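Transcriptional activator, putative (Pyrococcus furiosus, PDB 1RTW) is of unknown function but belongs to the TENA/THI-4/PQQC family of all-helical proteins. Local coordinates at residues W14-P19 with F197-W202; H20-E25 with E134-V139; W39-Y44 with G96-R101; L125-K130 with E193-E198. All blocks are in the same frame, centred on the assembly; numbering follows the deposited sequence.

Interaction 1: W14-P19 with F197-W202; sequences WRRFLP and FELIFW
A buried, almost wholly apolar contact joins the loop that follows helix 11-15 to the C-terminal part of helix 181-201, its centre about 11 Å from the centre of the chain. The loop bends in a type I beta turn from Arg15 to Leu18, and Phe17, its third residue, makes the larger share of the contact, with Arg16 beside it. CB of Phe17 itself lies 3.7 Å from Trp202 CD1. With CG in the crowded position between backbone N and carbonyl carbon (chi1 66°), the ring is turned so that CD2 rests 3.9 Å from Leu199 CA and CE2 lies 4.2 Å from Glu198 CB. The Phe17 ring and the five-membered ring of Trp202 meet obliquely, with planes at 37°. Within this all-helical TENA/THI-4/PQQC fold the turn thus ties the N-terminal part of the chain to the end of its last long helix. Leu199, with CG anti to the backbone N (chi1 170°), sends both methyls to Arg16: CD1 is 3.4 Å from Arg16 CB, and CD2 is 3.6 Å from Arg16 CD, crossing obliquely a chain extended from CG to NE. Glu198 offers Phe17 its CB alone, for the chain bends at chi2 and its OE2 is hydrogen-bonded to Tyr105 OH. The indole of Trp202 also meets the rings of His20, Phe22 and Tyr132.

Interaction 2: H20-E25 with E134-V139; sequences HKFLIE and EAWKWV
Leu23 holds CG anti to its carbonyl carbon (chi1 -55°) and Trp138 holds CG anti to its backbone N (chi1 -174°), and these two torsions set a branched aliphatic group and the rim of an indole against the neighbouring helix. The contact is a helix-helix packing in the all-helical TENA/THI-4/PQQC fold: helix 21-28 runs beside helix 118-142 with an angle of 32° between the N-to-C directions of the short segments and their axes 9.7 Å apart. Leu23 fills the middle of the interface. Its CD1 reaches Ala135 CB at 3.6 Å, and its CD2 lies 3.7 Å from Val139 CG2, the Leu23 and Val139 side chains crossing at about a right angle. On one flank the six-membered part of Trp138 lies along the backbone of Leu23 and Ile24, with CE3 near Leu23 CB and CH2 4.3 Å from Ile24 CG1. On another, the edge of the Phe22 ring comes to Trp136, where CE1 is 4.3 Å from CH2; Phe22 also meets the rings of Trp39 and Trp202. The first turn of helix 21-28 is closed by His20 at the N-cap. Its ND1 accepts from Phe22 N over 2.9 Å in a nearly straight bond, the donor lying somewhat out of the imidazole plane. Because NE2 is hydrogen-bonded to Asp203 OD2, both ring nitrogens are engaged and the rotation of the imidazole is fixed. Trp138 brings the edge of its ring to the Leu23 carbonyl, CZ3 lying 3.5 Å from Leu23 O.

Interaction 3: W39-Y44 with G96-R101; sequences WLVNDY and GEIDWR
Asn42 turns CG anti to its carbonyl carbon (chi1 -73°), and this conformation carries the amide from helix 33-60 to the loop leading into helix 100-115. The loop ends in a helix N-cap, Asp99, so the contact joins the body of one long helix to the start of another in the all-helical TENA/THI-4/PQQC fold. Asn42 OD1 accepts from Asp99 N over 2.7 Å; the N-H points at the oxygen at 159°, and the donor lies in the plane of the carbonyl. The other end of the amide is held too, since ND2 is hydrogen-bonded to Lys38 O one turn earlier in the same helix. With both ends gripped the amide cannot flip without losing bonds.

Asp99 crosses Asn42 obliquely, the carboxylate and amide planes 73° apart. Its CG is anti to the backbone N, which swings the carboxylate from Asn42 toward its own helix. There it accepts from Arg101 N, the capping bond, and its OD1 forms a salt bridge with Arg101 NH1 over 3.0 Å; OD1 lies in the guanidinium plane, while NH1 meets it from above the carboxylate plane. Asn42 therefore positions the backbone of a residue whose side chain caps the following helix.

Beside this polar pair lies an apolar one near the surface. Ile98 has CG1 anti to its carbonyl carbon and CG2 anti to its backbone N. This directs CG2 to 3.7 Å from Asn42 OD1, and the bend at chi2 sets CD1 against Val41, 4.0 Å from its O and 4.2 Å from Val41 CG1.

Interaction 4: L125-K130 with E193-E198; sequences LYCEEK and EVSKFE
Cys127 and Val194 both point toward the facing helix across the gap between helix 118-142 and helix 181-201, each with its first torsion anti to the backbone N (SG of Cys127, chi1 -176°; CG1 of Val194, chi1 175°). The two tips meet: Cys127 SG is 3.6 Å from Val194 CG1, and the same methyl comes to 4.2 Å from Glu128 N, at the backbone of the facing helix. Ser195 approaches the sulfur from beside Val194, its OG anti to the carbonyl carbon and 3.6 Å from Cys127 SG. That hydroxyl is bound elsewhere, to Phe191 O and to Trp14 NE1, and the Trp14 ring in turn touches Cys127 from the side of helix 11-15.

Glu128, next to Cys127, faces Glu198, one turn after Val194. The carboxylate of Glu198 comes up to the backbone of Glu128, with OE2 4.1 Å from Glu128 CA, and is held by Tyr105 OH. The Glu128 side chain leads away toward a bound phosphate ion, so the two OE2 atoms stay 6.4 Å apart. These buried like charges probably raise the proton affinity of one or both acids, which would also ease the approach of Glu128 to the phosphate.

The short segments run in nearly the same direction, 28° apart with axes 9.4 Å from each other. Small residues at the crossing, with Glu128 and Glu129 close to the bound phosphate, belong to the helical bundle of the TENA/THI-4/PQQC family, and the ion, though probably from the crystallisation liquor, may mark a pocket.

Helix 181-201 is common to interactions 1 and 4, whose centres are 9 Å apart and which share Phe197 and Glu198. Trp14 NE1 lies 2.8 Å from Ser195 OG, a probable hydrogen bond between them. Interaction 2, its centre also 9 Å from that of interaction 1, continues it along the chain: Phe17 O packs on Leu23 CD1, and Pro19 on Trp138. Helix 118-142 serves both interaction 2 and interaction 4. Interaction 3 lies farther off, its centre 16 Å from that of interaction 1, yet Phe201 packs on Asn42 and Asp43. The side chain of Glu128 is about 2 Å from the phosphate and that of Glu198 about 6 Å, placing interaction 4 nearest this possible pocket.

Interaction 1: W14-P19 with F197-W202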
# COMPACT_ATOMS: atom_id res chain seq x y z
N TRP B 14 1.39 3.96 30.69
CA TRP B 14 2.82 3.71 30.78
C TRP B 14 3.25 3.30 32.19
O TRP B 14 4.14 2.47 32.35
CB TRP B 14 3.63 4.92 30.31
CG TRP B 14 3.65 5.05 28.81
CD1 TRP B 14 2.58 4.95 27.96
CD2 TRP B 14 4.80 5.26 27.98
NE1 TRP B 14 3.00 5.08 26.67
CE2 TRP B 14 4.36 5.26 26.64
CE3 TRP B 14 6.17 5.45 28.24
CZ2 TRP B 14 5.22 5.45 25.56
CZ3 TRP B 14 7.03 5.63 27.16
CH2 TRP B 14 6.55 5.62 25.84
N ARG B 15 2.60 3.87 33.20
CA ARG B 15 2.91 3.55 34.59
C ARG B 15 2.70 2.06 34.83
O ARG B 15 3.41 1.45 35.63
CB ARG B 15 2.03 4.37 35.54
CG ARG B 15 2.64 4.55 36.93
CD ARG B 15 1.64 5.15 37.91
NE ARG B 15 1.08 6.42 37.45
CZ ARG B 15 -0.22 6.62 37.21
NH1 ARG B 15 -1.09 5.64 37.39
NH2 ARG B 15 -0.64 7.81 36.79
N ARG B 16 1.73 1.48 34.12
CA ARG B 16 1.44 0.06 34.24
C ARG B 16 2.59 -0.82 33.76
O ARG B 16 2.70 -1.97 34.18
CB ARG B 16 0.12 -0.30 33.55
CG ARG B 16 -1.16 0.15 34.28
CD ARG B 16 -2.40 -0.25 33.49
NE ARG B 16 -3.65 0.19 34.10
CZ ARG B 16 -4.84 0.14 33.50
NH1 ARG B 16 -4.94 -0.34 32.26
NH2 ARG B 16 -5.93 0.55 34.13
N PHE B 17 3.45 -0.30 32.88
CA PHE B 17 4.61 -1.09 32.45
C PHE B 17 5.96 -0.54 32.92
O PHE B 17 7.03 -1.02 32.54
CB PHE B 17 4.61 -1.43 30.94
CG PHE B 17 4.76 -0.25 30.02
CD1 PHE B 17 6.01 0.30 29.75
CD2 PHE B 17 3.65 0.24 29.31
CE1 PHE B 17 6.16 1.31 28.80
CE2 PHE B 17 3.79 1.25 28.36
CZ PHE B 17 5.05 1.78 28.10
N LEU B 18 5.90 0.44 33.82
CA LEU B 18 7.09 1.05 34.39
C LEU B 18 7.01 0.99 35.92
O LEU B 18 6.80 2.01 36.59
CB LEU B 18 7.21 2.51 33.92
CG LEU B 18 7.42 2.73 32.42
CD1 LEU B 18 7.26 4.20 32.06
CD2 LEU B 18 8.78 2.23 32.02
N PRO B 19 7.21 -0.21 36.50
CA PRO B 19 7.51 -1.48 35.82
C PRO B 19 6.32 -2.44 35.69
O PRO B 19 5.32 -2.33 36.40
CB PRO B 19 8.53 -2.08 36.75
CG PRO B 19 7.88 -1.80 38.10
CD PRO B 19 7.37 -0.37 37.96
N PHE B 197 -0.99 -1.56 23.45
CA PHE B 197 -0.37 -2.74 22.87
C PHE B 197 0.94 -3.05 23.56
O PHE B 197 1.24 -4.22 23.82
CB PHE B 197 -0.16 -2.55 21.37
CG PHE B 197 -1.33 -2.96 20.53
CD1 PHE B 197 -1.86 -4.24 20.64
CD2 PHE B 197 -1.89 -2.08 19.61
CE1 PHE B 197 -2.93 -4.65 19.83
CE2 PHE B 197 -2.95 -2.48 18.81
CZ PHE B 197 -3.47 -3.77 18.92
N GLU B 198 1.71 -2.01 23.88
CA GLU B 198 2.99 -2.17 24.58
C GLU B 198 2.75 -2.77 25.96
O GLU B 198 3.46 -3.68 26.40
CB GLU B 198 3.67 -0.80 24.75
CG GLU B 198 4.43 -0.32 23.52
CD GLU B 198 5.63 -1.20 23.19
OE1 GLU B 198 6.39 -1.54 24.12
OE2 GLU B 198 5.81 -1.57 22.02
N LEU B 199 1.75 -2.24 26.66
CA LEU B 199 1.41 -2.72 27.99
C LEU B 199 0.98 -4.18 27.98
O LEU B 199 1.35 -4.96 28.84
CB LEU B 199 0.29 -1.87 28.58
CG LEU B 199 -0.30 -2.43 29.88
CD1 LEU B 199 0.75 -2.44 30.98
CD2 LEU B 199 -1.52 -1.63 30.29
N ILE B 200 0.16 -4.53 26.99
CA ILE B 200 -0.37 -5.87 26.84
C ILE B 200 0.68 -6.90 26.42
O ILE B 200 0.62 -8.06 26.83
CB ILE B 200 -1.54 -5.85 25.82
CG1 ILE B 200 -2.74 -5.13 26.43
CG2 ILE B 200 -1.93 -7.26 25.38
CD1 ILE B 200 -3.85 -4.85 25.42
N PHE B 201 1.64 -6.47 25.61
CA PHE B 201 2.65 -7.39 25.13
C PHE B 201 3.41 -8.09 26.25
O PHE B 201 3.73 -9.28 26.13
CB PHE B 201 3.63 -6.67 24.20
CG PHE B 201 4.29 -7.57 23.21
CD1 PHE B 201 5.45 -8.26 23.54
CD2 PHE B 201 3.75 -7.72 21.93
CE1 PHE B 201 6.08 -9.08 22.60
CE2 PHE B 201 4.35 -8.54 20.98
CZ PHE B 201 5.52 -9.23 21.32
N TRP B 202 3.69 -7.37 27.34
CA TRP B 202 4.42 -7.96 28.45
C TRP B 202 3.72 -9.18 29.04
O TRP B 202 4.37 -10.11 29.49
CB TRP B 202 4.68 -6.92 29.54
CG TRP B 202 5.54 -5.77 29.10
CD1 TRP B 202 5.14 -4.48 28.89
CD2 TRP B 202 6.94 -5.81 28.79
NE1 TRP B 202 6.20 -3.72 28.46
CE2 TRP B 202 7.31 -4.50 28.40
CE3 TRP B 202 7.91 -6.81 28.80
CZ2 TRP B 202 8.62 -4.18 28.01
CZ3 TRP B 202 9.21 -6.49 28.41
CH2 TRP B 202 9.55 -5.18 28.03

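Interaction 2: H20-E25 with E134-V139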
# COMPACT_ATOMS: atom_id res chain seq x y z
N HIS B 20 6.45 -3.38 34.78
CA HIS B 20 5.44 -4.41 34.59
C HIS B 20 6.02 -5.62 35.30
O HIS B 20 7.23 -5.69 35.51
CB HIS B 20 5.23 -4.73 33.11
CG HIS B 20 4.30 -5.88 32.86
ND1 HIS B 20 4.72 -7.19 32.85
CD2 HIS B 20 2.97 -5.91 32.61
CE1 HIS B 20 3.69 -7.98 32.61
NE2 HIS B 20 2.62 -7.23 32.46
N LYS B 21 5.15 -6.57 35.66
CA LYS B 21 5.56 -7.80 36.35
C LYS B 21 6.82 -8.38 35.73
O LYS B 21 7.78 -8.70 36.44
CB LYS B 21 4.41 -8.82 36.27
CG LYS B 21 4.67 -10.14 36.98
CD LYS B 21 3.53 -11.12 36.72
CE LYS B 21 3.80 -12.47 37.37
NZ LYS B 21 2.73 -13.47 37.03
N PHE B 22 6.84 -8.45 34.40
CA PHE B 22 7.97 -9.00 33.66
C PHE B 22 9.28 -8.27 33.94
O PHE B 22 10.33 -8.90 34.04
CB PHE B 22 7.67 -8.99 32.16
CG PHE B 22 8.71 -9.69 31.33
CD1 PHE B 22 9.77 -8.99 30.78
CD2 PHE B 22 8.58 -11.06 31.06
CE1 PHE B 22 10.71 -9.64 29.97
CE2 PHE B 22 9.51 -11.72 30.25
CZ PHE B 22 10.58 -11.00 29.71
N LEU B 23 9.21 -6.94 34.06
CA LEU B 23 10.39 -6.13 34.33
C LEU B 23 10.91 -6.29 35.75
O LEU B 23 12.12 -6.23 35.97
CB LEU B 23 10.11 -4.65 34.02
CG LEU B 23 9.59 -4.35 32.60
CD1 LEU B 23 9.42 -2.86 32.41
CD2 LEU B 23 10.52 -4.90 31.54
N ILE B 24 10.01 -6.49 36.70
CA ILE B 24 10.39 -6.69 38.10
C ILE B 24 11.18 -7.98 38.21
O ILE B 24 12.19 -8.05 38.92
CB ILE B 24 9.16 -6.82 39.02
CG1 ILE B 24 8.37 -5.52 39.04
CG2 ILE B 24 9.60 -7.21 40.43
CD1 ILE B 24 7.05 -5.63 39.78
N GLU B 25 10.73 -9.00 37.50
CA GLU B 25 11.37 -10.30 37.54
C GLU B 25 12.71 -10.29 36.84
O GLU B 25 13.64 -10.98 37.26
CB GLU B 25 10.44 -11.37 37.00
CG GLU B 25 9.16 -11.49 37.81
CD GLU B 25 8.27 -12.64 37.39
OE1 GLU B 25 8.57 -13.33 36.40
OE2 GLU B 25 7.26 -12.84 38.08
N GLU B 134 12.34 3.26 27.87
CA GLU B 134 11.98 3.47 29.27
C GLU B 134 11.92 2.18 30.09
O GLU B 134 12.49 2.12 31.19
CB GLU B 134 10.64 4.21 29.37
CG GLU B 134 10.69 5.65 28.89
CD GLU B 134 11.69 6.50 29.65
OE1 GLU B 134 11.82 6.33 30.88
OE2 GLU B 134 12.37 7.34 29.02
N ALA B 135 11.28 1.15 29.55
CA ALA B 135 11.14 -0.14 30.23
C ALA B 135 12.47 -0.78 30.55
O ALA B 135 12.72 -1.19 31.69
CB ALA B 135 10.29 -1.08 29.41
N TRP B 136 13.34 -0.87 29.55
CA TRP B 136 14.64 -1.47 29.73
C TRP B 136 15.57 -0.57 30.53
O TRP B 136 16.51 -1.04 31.17
CB TRP B 136 15.22 -1.88 28.38
CG TRP B 136 14.41 -2.98 27.77
CD1 TRP B 136 13.44 -2.85 26.80
CD2 TRP B 136 14.40 -4.35 28.16
NE1 TRP B 136 12.84 -4.06 26.58
CE2 TRP B 136 13.40 -4.99 27.39
CE3 TRP B 136 15.14 -5.10 29.08
CZ2 TRP B 136 13.12 -6.36 27.53
CZ3 TRP B 136 14.85 -6.45 29.22
CH2 TRP B 136 13.86 -7.07 28.44
N LYS B 137 15.27 0.72 30.55
CA LYS B 137 16.07 1.67 31.33
C LYS B 137 15.72 1.40 32.79
O LYS B 137 16.59 1.37 33.66
CB LYS B 137 15.74 3.11 30.94
CG LYS B 137 16.83 4.11 31.28
CD LYS B 137 16.63 5.43 30.54
CE LYS B 137 15.32 6.11 30.91
NZ LYS B 137 15.13 7.39 30.17
N TRP B 138 14.43 1.16 33.05
CA TRP B 138 13.96 0.86 34.39
C TRP B 138 14.66 -0.40 34.88
O TRP B 138 15.12 -0.46 36.02
CB TRP B 138 12.45 0.63 34.41
CG TRP B 138 11.90 0.46 35.81
CD1 TRP B 138 11.39 1.43 36.62
CD2 TRP B 138 11.87 -0.76 36.58
NE1 TRP B 138 11.05 0.90 37.84
CE2 TRP B 138 11.33 -0.43 37.84
CE3 TRP B 138 12.24 -2.08 36.32
CZ2 TRP B 138 11.14 -1.39 38.85
CZ3 TRP B 138 12.06 -3.03 37.32
CH2 TRP B 138 11.52 -2.68 38.57
N VAL B 139 14.72 -1.40 34.01
CA VAL B 139 15.36 -2.66 34.35
C VAL B 139 16.84 -2.47 34.70
O VAL B 139 17.31 -3.01 35.69
CB VAL B 139 15.20 -3.70 33.23
CG1 VAL B 139 16.03 -4.92 33.51
CG2 VAL B 139 13.74 -4.10 33.11

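Interaction 3: W39-Y44 with G96-R101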
# COMPACT_ATOMS: atom_id res chain seq x y z
N TRP B 39 8.47 -14.79 25.77
CA TRP B 39 8.64 -13.40 25.40
C TRP B 39 9.56 -13.28 24.19
O TRP B 39 9.30 -12.51 23.28
CB TRP B 39 9.20 -12.55 26.55
CG TRP B 39 9.63 -11.18 26.08
CD1 TRP B 39 8.82 -10.09 25.88
CD2 TRP B 39 10.94 -10.79 25.65
NE1 TRP B 39 9.55 -9.06 25.34
CE2 TRP B 39 10.85 -9.45 25.19
CE3 TRP B 39 12.19 -11.43 25.61
CZ2 TRP B 39 11.96 -8.75 24.68
CZ3 TRP B 39 13.29 -10.74 25.10
CH2 TRP B 39 13.17 -9.41 24.65
N LEU B 40 10.63 -14.07 24.20
CA LEU B 40 11.63 -14.08 23.13
C LEU B 40 11.02 -14.43 21.78
O LEU B 40 11.17 -13.68 20.81
CB LEU B 40 12.75 -15.07 23.48
CG LEU B 40 14.03 -15.00 22.65
CD1 LEU B 40 14.87 -13.83 23.11
CD2 LEU B 40 14.79 -16.29 22.80
N VAL B 41 10.34 -15.57 21.71
CA VAL B 41 9.70 -16.04 20.47
C VAL B 41 8.74 -15.00 19.91
O VAL B 41 8.71 -14.74 18.71
CB VAL B 41 8.92 -17.36 20.73
CG1 VAL B 41 8.11 -17.76 19.53
CG2 VAL B 41 9.89 -18.49 21.10
N ASN B 42 7.96 -14.37 20.79
CA ASN B 42 7.00 -13.38 20.36
C ASN B 42 7.59 -12.02 20.03
O ASN B 42 7.14 -11.35 19.09
CB ASN B 42 5.87 -13.25 21.38
CG ASN B 42 4.95 -14.44 21.34
OD1 ASN B 42 3.95 -14.44 20.62
ND2 ASN B 42 5.27 -15.46 22.12
N ASP B 43 8.60 -11.59 20.77
CA ASP B 43 9.18 -10.31 20.45
C ASP B 43 10.01 -10.39 19.17
O ASP B 43 10.11 -9.41 18.43
CB ASP B 43 10.02 -9.77 21.60
CG ASP B 43 10.05 -8.26 21.63
OD1 ASP B 43 8.97 -7.64 21.76
OD2 ASP B 43 11.15 -7.69 21.51
N TYR B 44 10.57 -11.56 18.89
CA TYR B 44 11.36 -11.77 17.69
C TYR B 44 10.45 -11.57 16.48
O TYR B 44 10.84 -10.97 15.47
CB TYR B 44 11.93 -13.18 17.68
CG TYR B 44 12.73 -13.51 16.45
CD1 TYR B 44 13.92 -12.86 16.17
CD2 TYR B 44 12.30 -14.52 15.58
CE1 TYR B 44 14.68 -13.20 15.06
CE2 TYR B 44 13.06 -14.87 14.47
CZ TYR B 44 14.25 -14.20 14.22
OH TYR B 44 15.00 -14.56 13.13
N GLY B 96 8.10 -21.26 16.51
CA GLY B 96 6.84 -21.67 17.12
C GLY B 96 5.61 -20.83 16.85
O GLY B 96 5.61 -19.88 16.05
N GLU B 97 4.52 -21.20 17.53
CA GLU B 97 3.24 -20.51 17.42
C GLU B 97 3.33 -19.15 18.08
O GLU B 97 3.82 -19.01 19.21
CB GLU B 97 2.12 -21.34 18.05
CG GLU B 97 1.71 -22.56 17.23
CD GLU B 97 1.16 -22.20 15.86
OE1 GLU B 97 0.13 -21.49 15.80
OE2 GLU B 97 1.77 -22.62 14.85
N ILE B 98 2.84 -18.15 17.37
CA ILE B 98 2.84 -16.77 17.82
C ILE B 98 1.57 -16.42 18.59
O ILE B 98 0.47 -16.80 18.20
CB ILE B 98 3.00 -15.82 16.62
CG1 ILE B 98 4.28 -16.16 15.84
CG2 ILE B 98 2.96 -14.37 17.06
CD1 ILE B 98 5.56 -16.08 16.67
N ASP B 99 1.73 -15.69 19.69
CA ASP B 99 0.61 -15.26 20.51
C ASP B 99 -0.33 -14.28 19.78
O ASP B 99 0.12 -13.38 19.06
CB ASP B 99 1.13 -14.61 21.79
CG ASP B 99 0.03 -14.31 22.77
OD1 ASP B 99 -0.12 -15.07 23.75
OD2 ASP B 99 -0.70 -13.34 22.54
N TRP B 100 -1.63 -14.41 20.04
CA TRP B 100 -2.66 -13.57 19.43
C TRP B 100 -2.46 -12.07 19.68
O TRP B 100 -2.72 -11.25 18.80
CB TRP B 100 -4.07 -14.01 19.85
CG TRP B 100 -4.42 -13.76 21.29
CD1 TRP B 100 -5.05 -12.66 21.81
CD2 TRP B 100 -4.20 -14.65 22.40
NE1 TRP B 100 -5.22 -12.80 23.16
CE2 TRP B 100 -4.71 -14.01 23.55
CE3 TRP B 100 -3.61 -15.92 22.53
CZ2 TRP B 100 -4.66 -14.60 24.82
CZ3 TRP B 100 -3.55 -16.50 23.79
CH2 TRP B 100 -4.07 -15.84 24.92
N ARG B 101 -2.00 -11.71 20.88
CA ARG B 101 -1.75 -10.31 21.21
C ARG B 101 -0.63 -9.75 20.33
O ARG B 101 -0.67 -8.59 19.93
CB ARG B 101 -1.35 -10.15 22.69
CG ARG B 101 -2.46 -10.39 23.71
CD ARG B 101 -2.31 -11.76 24.36
NE ARG B 101 -2.37 -11.69 25.81
CZ ARG B 101 -1.83 -12.58 26.63
NH1 ARG B 101 -1.18 -13.63 26.15
NH2 ARG B 101 -1.93 -12.41 27.94

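Interaction 4: L125-K130 with E193-E198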
# COMPACT_ATOMS: atom_id res chain seq x y z
N LEU B 125 5.89 4.95 15.63
CA LEU B 125 7.29 4.58 15.72
C LEU B 125 7.87 5.11 17.03
O LEU B 125 8.45 4.35 17.80
CB LEU B 125 8.08 5.14 14.53
CG LEU B 125 9.60 4.91 14.62
CD1 LEU B 125 9.90 3.42 14.53
CD2 LEU B 125 10.28 5.65 13.51
N TYR B 126 7.69 6.40 17.28
CA TYR B 126 8.18 7.04 18.50
C TYR B 126 7.73 6.29 19.73
O TYR B 126 8.54 5.92 20.58
CB TYR B 126 7.69 8.49 18.60
CG TYR B 126 8.10 9.17 19.89
CD1 TYR B 126 9.44 9.23 20.27
CD2 TYR B 126 7.15 9.73 20.74
CE1 TYR B 126 9.82 9.82 21.47
CE2 TYR B 126 7.52 10.33 21.95
CZ TYR B 126 8.86 10.36 22.31
OH TYR B 126 9.25 10.93 23.50
N CYS B 127 6.42 6.09 19.83
CA CYS B 127 5.82 5.39 20.95
C CYS B 127 6.47 4.04 21.23
O CYS B 127 6.90 3.77 22.34
CB CYS B 127 4.32 5.23 20.70
SG CYS B 127 3.39 4.49 22.04
N GLU B 128 6.56 3.20 20.20
CA GLU B 128 7.17 1.87 20.31
C GLU B 128 8.64 1.89 20.78
O GLU B 128 9.06 1.04 21.56
CB GLU B 128 7.09 1.16 18.95
CG GLU B 128 8.24 0.17 18.66
CD GLU B 128 8.70 0.17 17.21
OE1 GLU B 128 8.26 1.03 16.42
OE2 GLU B 128 9.50 -0.69 16.83
N GLU B 129 9.42 2.82 20.24
CA GLU B 129 10.83 2.91 20.61
C GLU B 129 11.01 3.52 21.98
O GLU B 129 11.79 3.03 22.79
CB GLU B 129 11.64 3.70 19.56
CG GLU B 129 11.48 3.20 18.12
CD GLU B 129 12.00 1.78 17.90
OE1 GLU B 129 11.75 0.93 18.76
OE2 GLU B 129 12.62 1.49 16.86
N LYS B 130 10.27 4.60 22.24
CA LYS B 130 10.34 5.30 23.51
C LYS B 130 9.85 4.40 24.65
O LYS B 130 10.42 4.42 25.75
CB LYS B 130 9.51 6.58 23.42
CG LYS B 130 9.39 7.36 24.71
CD LYS B 130 10.71 7.94 25.16
CE LYS B 130 10.52 8.80 26.38
NZ LYS B 130 11.82 9.24 26.94
N GLU B 193 -3.26 3.97 21.39
CA GLU B 193 -3.47 2.59 21.02
C GLU B 193 -2.17 1.80 21.05
O GLU B 193 -2.14 0.68 21.56
CB GLU B 193 -4.15 2.53 19.64
CG GLU B 193 -4.77 1.18 19.27
CD GLU B 193 -5.96 0.77 20.14
OE1 GLU B 193 -6.41 -0.39 20.02
OE2 GLU B 193 -6.47 1.61 20.93
N VAL B 194 -1.07 2.39 20.56
CA VAL B 194 0.21 1.68 20.58
C VAL B 194 0.65 1.47 22.03
O VAL B 194 1.24 0.43 22.36
CB VAL B 194 1.31 2.42 19.74
CG1 VAL B 194 2.67 1.71 19.89
CG2 VAL B 194 0.93 2.44 18.28
N SER B 195 0.31 2.42 22.89
CA SER B 195 0.64 2.35 24.32
C SER B 195 -0.01 1.14 24.97
O SER B 195 0.63 0.42 25.73
CB SER B 195 0.18 3.62 25.04
OG SER B 195 0.99 4.73 24.68
N LYS B 196 -1.29 0.91 24.65
CA LYS B 196 -2.04 -0.22 25.18
C LYS B 196 -1.43 -1.54 24.71
O LYS B 196 -1.36 -2.52 25.46
CB LYS B 196 -3.50 -0.14 24.72
CG LYS B 196 -4.29 0.99 25.37
CD LYS B 196 -5.73 1.03 24.87
CE LYS B 196 -6.47 2.26 25.43
NZ LYS B 196 -7.90 2.37 24.98
N PHE B 197 -0.99 -1.56 23.45
CA PHE B 197 -0.37 -2.74 22.87
C PHE B 197 0.94 -3.05 23.56
O PHE B 197 1.24 -4.22 23.82
CB PHE B 197 -0.16 -2.55 21.37
CG PHE B 197 -1.33 -2.96 20.53
CD1 PHE B 197 -1.86 -4.24 20.64
CD2 PHE B 197 -1.89 -2.08 19.61
CE1 PHE B 197 -2.93 -4.65 19.83
CE2 PHE B 197 -2.95 -2.48 18.81
CZ PHE B 197 -3.47 -3.77 18.92
N GLU B 198 1.71 -2.01 23.88
CA GLU B 198 2.99 -2.17 24.58
C GLU B 198 2.75 -2.77 25.96
O GLU B 198 3.46 -3.68 26.40
CB GLU B 198 3.67 -0.80 24.75
CG GLU B 198 4.43 -0.32 23.52
CD GLU B 198 5.63 -1.20 23.19
OE1 GLU B 198 6.39 -1.54 24.12
OE2 GLU B 198 5.81 -1.57 22.02